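Local coordinates for Iron(III) ABC transporter, periplasmic iron-compound-binding protein (Vibrio cholerae, PDB 5GGY) that probably binds ferric hydroxamate siderophores such as Desferal in the periplasm and delivers them to an ABC transporter for iron uptake, at residues Y222-A227 with V249-P254; K207-L212 with V236-M241. One frame throughout, in Å; residues are numbered along the deposited sequence.

Along the chain, strand 204-208 runs into the 3-10 turn 209-212, and strand 219-223 follows it. Helices 229-234, 236-239 and 242-245 come next, and then strand 249-252. Interaction 2 closes the first loop, bringing helix 236-239 back against 207-212; interaction 1 closes the second, setting 249-254 beside 222-227. Their segments alternate in the chain, so the two loops cross rather than nest. Both reach the same mixed sheet: interaction 1 pairs two of its strands, whereas interaction 2 packs a crossover helix on the end of a third. The contacts meet at Trp238, whose CZ2 lies 3.6 Å from Val249 CG2.

Interaction 1 of 2, residues Y222-A227 with V249-P254; sequences YFLPFA and VNSVRP
Tyr222 and Phe223 pair in parallel with Ser251 and Val252, joining strands 219-223 and 249-252 of the mixed sheet near the strands' C-terminal ends. The helices between them make this a beta-alpha-beta crossover, the building unit of the alpha/beta lobes in this binding-protein family. Val252 turns both its backbone N and its O to strand 219-223 and the residue after it: Val252 N donates to Tyr222 O (2.8 Å), and Val252 O accepts from Leu224 N (2.7 Å, 170° at the hydrogen). A weak, longer bond from Tyr222 N to Asn250 O extends the ladder.

Tyr222 and Ser251 share one face of the sheet. With chi1 at 62°, the tyrosine ring is swung back over the neighbouring strand, where Ser251 CA sits 3.9 Å from the ring centroid in a CH-pi contact. The small serine leaves room for it: Ser251 CB reaches Tyr222 CZ at 3.5 Å, while Val249 CG2 meets the ring edge. On the other face Phe223 and Val252, both apolar and buried, lie side by side. Val252 CB and CG1 are each 3.7 Å from Phe223 CD1, the branching at CB bringing CG1 to the ring.

Past the strands, Leu224 turns its CB to Pro254 CD (3.9 Å), and Leu224 O receives a CA-H...O contact from Pro254 CA. The cis peptide before Pro225 bends the chain here.

Strand 161-167 flanks 219-223 on its other side, and Phe167 meets the Tyr222 ring edge-to-face. Helix 229-234 supplies Glu229 to Tyr222 OH, while helix 262-276 covers Val252 and pairs Glu273 with Arg253.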
loop_
_atom_site.group_PDB
_atom_site.type_symbol
_atom_site.label_atom_id
_atom_site.label_comp_id
_atom_site.label_asym_id
_atom_site.label_seq_id
_atom_site.Cartn_x
_atom_site.Cartn_y
_atom_site.Cartn_z
ATOM N N TYR A 222 14.420 11.366 -18.293
ATOM C CA TYR A 222 15.505 11.817 -17.427
ATOM C C TYR A 222 15.037 12.913 -16.471
ATOM O O TYR A 222 14.317 13.831 -16.862
ATOM C CB TYR A 222 16.705 12.298 -18.253
ATOM C CG TYR A 222 16.440 13.484 -19.157
ATOM C CD1 TYR A 222 16.685 14.782 -18.723
ATOM C CD2 TYR A 222 15.966 13.304 -20.450
ATOM C CE1 TYR A 222 16.451 15.865 -19.547
ATOM C CE2 TYR A 222 15.729 14.383 -21.282
ATOM C CZ TYR A 222 15.973 15.661 -20.825
ATOM O OH TYR A 222 15.737 16.737 -21.649
ATOM N N PHE A 223 15.460 12.806 -15.214
ATOM C CA PHE A 223 14.993 13.705 -14.164
ATOM C C PHE A 223 15.737 15.035 -14.136
ATOM O O PHE A 223 16.963 15.082 -14.234
ATOM C CB PHE A 223 15.117 13.033 -12.791
ATOM C CG PHE A 223 14.201 11.860 -12.600
ATOM C CD1 PHE A 223 12.836 12.043 -12.497
ATOM C CD2 PHE A 223 14.708 10.577 -12.499
ATOM C CE1 PHE A 223 11.992 10.970 -12.315
ATOM C CE2 PHE A 223 13.872 9.501 -12.313
ATOM C CZ PHE A 223 12.510 9.694 -12.223
ATOM N N LEU A 224 14.978 16.115 -14.001
ATOM C CA LEU A 224 15.545 17.430 -13.747
ATOM C C LEU A 224 15.806 17.564 -12.245
ATOM O O LEU A 224 15.190 16.860 -11.448
ATOM C CB LEU A 224 14.602 18.526 -14.253
ATOM C CG LEU A 224 14.361 18.550 -15.765
ATOM C CD1 LEU A 224 13.373 19.642 -16.141
ATOM C CD2 LEU A 224 15.669 18.725 -16.522
ATOM N N PRO A 225 16.727 18.456 -11.846
ATOM C CA PRO A 225 17.525 19.367 -12.672
ATOM C C PRO A 225 18.779 18.734 -13.266
ATOM O O PRO A 225 19.376 17.834 -12.681
ATOM C CB PRO A 225 17.909 20.467 -11.685
ATOM C CG PRO A 225 18.028 19.746 -10.389
ATOM C CD PRO A 225 16.968 18.673 -10.408
ATOM N N PHE A 226 19.165 19.229 -14.437
ATOM C CA PHE A 226 20.441 18.888 -15.048
ATOM C C PHE A 226 21.002 20.115 -15.752
ATOM O O PHE A 226 20.434 20.600 -16.726
ATOM C CB PHE A 226 20.294 17.717 -16.022
ATOM C CG PHE A 226 21.570 17.359 -16.732
ATOM C CD1 PHE A 226 21.595 17.200 -18.102
ATOM C CD2 PHE A 226 22.748 17.201 -16.028
ATOM C CE1 PHE A 226 22.766 16.879 -18.756
ATOM C CE2 PHE A 226 23.920 16.882 -16.678
ATOM C CZ PHE A 226 23.929 16.724 -18.041
ATOM N N ALA A 227 22.128 20.607 -15.248
ATOM C CA ALA A 227 22.677 21.891 -15.681
ATOM C C ALA A 227 23.105 21.914 -17.143
ATOM O O ALA A 227 23.148 22.974 -17.761
ATOM C CB ALA A 227 23.855 22.278 -14.795
ATOM N N VAL A 249 11.312 10.602 -26.014
ATOM C CA VAL A 249 12.181 11.036 -24.928
ATOM C C VAL A 249 11.668 12.350 -24.346
ATOM O O VAL A 249 11.180 13.212 -25.080
ATOM C CB VAL A 249 13.644 11.199 -25.404
ATOM C CG1 VAL A 249 13.742 12.207 -26.540
ATOM C CG2 VAL A 249 14.555 11.594 -24.250
ATOM N N ASN A 250 11.751 12.493 -23.026
ATOM C CA ASN A 250 11.274 13.699 -22.364
ATOM C C ASN A 250 11.927 13.914 -21.004
ATOM O O ASN A 250 12.398 12.970 -20.369
ATOM C CB ASN A 250 9.754 13.647 -22.211
ATOM C CG ASN A 250 9.152 15.003 -21.910
ATOM O OD1 ASN A 250 9.828 16.028 -22.003
ATOM N ND2 ASN A 250 7.873 15.018 -21.554
ATOM N N SER A 251 11.959 15.168 -20.566
ATOM C CA SER A 251 12.494 15.504 -19.255
ATOM C C SER A 251 11.406 15.390 -18.195
ATOM O O SER A 251 10.231 15.635 -18.470
ATOM C CB SER A 251 13.087 16.916 -19.258
ATOM O OG SER A 251 12.086 17.891 -19.485
ATOM N N VAL A 252 11.798 15.010 -16.985
ATOM C CA VAL A 252 10.853 14.904 -15.883
ATOM C C VAL A 252 11.147 15.964 -14.827
ATOM O O VAL A 252 12.287 16.107 -14.385
ATOM C CB VAL A 252 10.893 13.503 -15.235
ATOM C CG1 VAL A 252 9.820 13.384 -14.164
ATOM C CG2 VAL A 252 10.710 12.421 -16.289
ATOM N N ARG A 253 10.113 16.703 -14.433
ATOM C CA ARG A 253 10.253 17.770 -13.446
ATOM C C ARG A 253 10.818 17.223 -12.137
ATOM O O ARG A 253 10.562 16.070 -11.789
ATOM C CB ARG A 253 8.905 18.463 -13.212
ATOM C CG ARG A 253 7.796 17.563 -12.702
ATOM C CD ARG A 253 6.519 18.363 -12.479
ATOM N NE ARG A 253 5.396 17.513 -12.096
ATOM C CZ ARG A 253 5.088 17.197 -10.843
ATOM N NH1 ARG A 253 5.820 17.663 -9.841
ATOM N NH2 ARG A 253 4.046 16.416 -10.595
ATOM N N PRO A 254 11.598 18.048 -11.417
ATOM C CA PRO A 254 12.352 17.634 -10.224
ATOM C C PRO A 254 11.561 16.818 -9.201
ATOM O O PRO A 254 10.686 17.343 -8.517
ATOM C CB PRO A 254 12.790 18.970 -9.617
ATOM C CG PRO A 254 12.925 19.871 -10.787
ATOM C CD PRO A 254 11.837 19.467 -11.744
#

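Interaction 2 of 2, residues K207-L212 with V236-M241; sequences KRLSEL and VLWRAM
Leu209 and Leu237 lie alongside one another, antiparallel, so Leu237 CD2 follows the flank of Leu209, 3.8 Å from both its CB and its CD2. Leu237 has CG anti to the backbone N (chi1 -179°), which carries its two methyls across to the 3-10 turn. There Leu237 CD1 rests on Ser210 CB at 3.9 Å; the short serine side chain lets the leucine come close to the turn's backbone. Trp238 stands roughly perpendicular to Leu209 and turns the edge of its indole to it, Trp238 CE3 being 4.2 Å from Leu209 CD1.

This is the packing of a crossover helix against the turn that ends strand 204-208, within the alpha/beta lobe formed around the mixed sheet. Helix 242-245 adds Val244 beside Trp238 and Phe243 beside Leu212, and Val173 of strand 172-176 backs Leu209.

Met241, four residues after Leu237 and at the N-cap of helix 242-245, reaches into the turn. Its chain bends at chi2 (-66°), bringing Met241 CE 4.0 Å from Leu212 CB and 4.2 Å from Leu209 CG. An unbranched, flexible thioether suits a place beside two leucines and their backbone: Met241 CE also approaches the carbonyl oxygen Leu209 O closely (3.2 Å), and Met241 SD lies 3.9 Å from Leu212 C.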
loop_
_atom_site.group_PDB
_atom_site.type_symbol
_atom_site.label_atom_id
_atom_site.label_comp_id
_atom_site.label_asym_id
_atom_site.label_seq_id
_atom_site.Cartn_x
_atom_site.Cartn_y
_atom_site.Cartn_z
ATOM N N LYS A 207 26.326 4.218 -16.550
ATOM C CA LYS A 207 26.553 3.757 -17.914
ATOM C C LYS A 207 27.067 4.874 -18.813
ATOM O O LYS A 207 26.782 6.049 -18.583
ATOM C CB LYS A 207 25.265 3.184 -18.508
ATOM C CG LYS A 207 24.761 1.923 -17.832
ATOM C CD LYS A 207 25.755 0.788 -17.986
ATOM C CE LYS A 207 25.212 -0.507 -17.407
ATOM N NZ LYS A 207 26.221 -1.602 -17.487
ATOM N N ARG A 208 27.829 4.497 -19.835
ATOM C CA ARG A 208 28.182 5.419 -20.905
ATOM C C ARG A 208 26.902 5.820 -21.627
ATOM O O ARG A 208 25.976 5.015 -21.736
ATOM C CB ARG A 208 29.171 4.780 -21.881
ATOM C CG ARG A 208 30.427 4.212 -21.236
ATOM C CD ARG A 208 31.312 3.539 -22.276
ATOM N NE ARG A 208 30.586 2.523 -23.032
ATOM C CZ ARG A 208 30.584 1.227 -22.737
ATOM N NH1 ARG A 208 31.278 0.779 -21.699
ATOM N NH2 ARG A 208 29.891 0.377 -23.482
ATOM N N LEU A 209 26.840 7.058 -22.110
ATOM C CA LEU A 209 25.638 7.539 -22.785
ATOM C C LEU A 209 25.331 6.713 -24.030
ATOM O O LEU A 209 24.168 6.481 -24.359
ATOM C CB LEU A 209 25.778 9.015 -23.159
ATOM C CG LEU A 209 24.582 9.632 -23.889
ATOM C CD1 LEU A 209 23.326 9.567 -23.024
ATOM C CD2 LEU A 209 24.869 11.064 -24.325
ATOM N N SER A 210 26.381 6.262 -24.710
ATOM C CA SER A 210 26.236 5.469 -25.927
ATOM C C SER A 210 25.490 4.152 -25.700
ATOM O O SER A 210 24.951 3.569 -26.641
ATOM C CB SER A 210 27.611 5.181 -26.528
ATOM O OG SER A 210 28.432 4.491 -25.602
ATOM N N GLU A 211 25.458 3.686 -24.453
ATOM C CA GLU A 211 24.771 2.439 -24.120
ATOM C C GLU A 211 23.265 2.550 -24.312
ATOM O O GLU A 211 22.577 1.538 -24.432
ATOM C CB GLU A 211 25.075 2.016 -22.681
ATOM C CG GLU A 211 26.427 1.346 -22.494
ATOM C CD GLU A 211 26.509 -0.013 -23.170
ATOM O OE1 GLU A 211 25.452 -0.640 -23.400
ATOM O OE2 GLU A 211 27.638 -0.458 -23.470
ATOM N N LEU A 212 22.757 3.778 -24.342
ATOM C CA LEU A 212 21.327 4.004 -24.532
ATOM C C LEU A 212 20.889 3.709 -25.964
ATOM O O LEU A 212 19.699 3.747 -26.274
ATOM C CB LEU A 212 20.953 5.441 -24.159
ATOM C CG LEU A 212 21.083 5.820 -22.683
ATOM C CD1 LEU A 212 20.393 7.147 -22.421
ATOM C CD2 LEU A 212 20.507 4.729 -21.798
ATOM N N VAL A 236 26.029 14.973 -30.879
ATOM C CA VAL A 236 25.849 14.013 -31.959
ATOM C C VAL A 236 25.370 12.658 -31.443
ATOM O O VAL A 236 24.505 12.023 -32.048
ATOM C CB VAL A 236 27.161 13.819 -32.745
ATOM C CG1 VAL A 236 26.913 12.992 -33.995
ATOM C CG2 VAL A 236 27.761 15.169 -33.102
ATOM N N LEU A 237 25.932 12.227 -30.317
ATOM C CA LEU A 237 25.596 10.929 -29.735
ATOM C C LEU A 237 24.135 10.862 -29.304
ATOM O O LEU A 237 23.506 9.807 -29.366
ATOM C CB LEU A 237 26.508 10.627 -28.542
ATOM C CG LEU A 237 26.309 9.293 -27.818
ATOM C CD1 LEU A 237 26.502 8.127 -28.774
ATOM C CD2 LEU A 237 27.254 9.182 -26.630
ATOM N N TRP A 238 23.597 11.998 -28.874
ATOM C CA TRP A 238 22.220 12.071 -28.400
ATOM C C TRP A 238 21.231 12.245 -29.547
ATOM O O TRP A 238 20.177 11.613 -29.562
ATOM C CB TRP A 238 22.069 13.215 -27.398
ATOM C CG TRP A 238 20.664 13.450 -26.928
ATOM C CD1 TRP A 238 19.755 14.313 -27.462
ATOM C CD2 TRP A 238 20.013 12.818 -25.820
ATOM N NE1 TRP A 238 18.578 14.257 -26.758
ATOM C CE2 TRP A 238 18.711 13.348 -25.744
ATOM C CE3 TRP A 238 20.406 11.855 -24.885
ATOM C CZ2 TRP A 238 17.798 12.946 -24.771
ATOM C CZ3 TRP A 238 19.497 11.456 -23.917
ATOM C CH2 TRP A 238 18.207 12.001 -23.870
ATOM N N ARG A 239 21.574 13.098 -30.508
ATOM C CA ARG A 239 20.703 13.346 -31.655
ATOM C C ARG A 239 20.564 12.109 -32.537
ATOM O O ARG A 239 19.636 12.009 -33.339
ATOM C CB ARG A 239 21.221 14.522 -32.489
ATOM C CG ARG A 239 20.463 15.825 -32.275
ATOM C CD ARG A 239 20.707 16.793 -33.421
ATOM N NE ARG A 239 19.464 17.209 -34.065
ATOM C CZ ARG A 239 18.875 16.545 -35.056
ATOM N NH1 ARG A 239 19.415 15.428 -35.523
ATOM N NH2 ARG A 239 17.745 17.000 -35.581
ATOM N N ALA A 240 21.492 11.167 -32.381
ATOM C CA ALA A 240 21.484 9.943 -33.173
ATOM C C ALA A 240 20.890 8.772 -32.393
ATOM O O ALA A 240 21.037 7.615 -32.788
ATOM C CB ALA A 240 22.893 9.607 -33.638
ATOM N N MET A 241 20.220 9.076 -31.286
ATOM C CA MET A 241 19.565 8.049 -30.485
ATOM C C MET A 241 18.231 7.641 -31.096
ATOM O O MET A 241 17.490 8.489 -31.593
ATOM C CB MET A 241 19.354 8.538 -29.053
ATOM C CG MET A 241 20.627 8.629 -28.237
ATOM S SD MET A 241 21.353 7.006 -27.941
ATOM C CE MET A 241 22.860 7.465 -27.084
#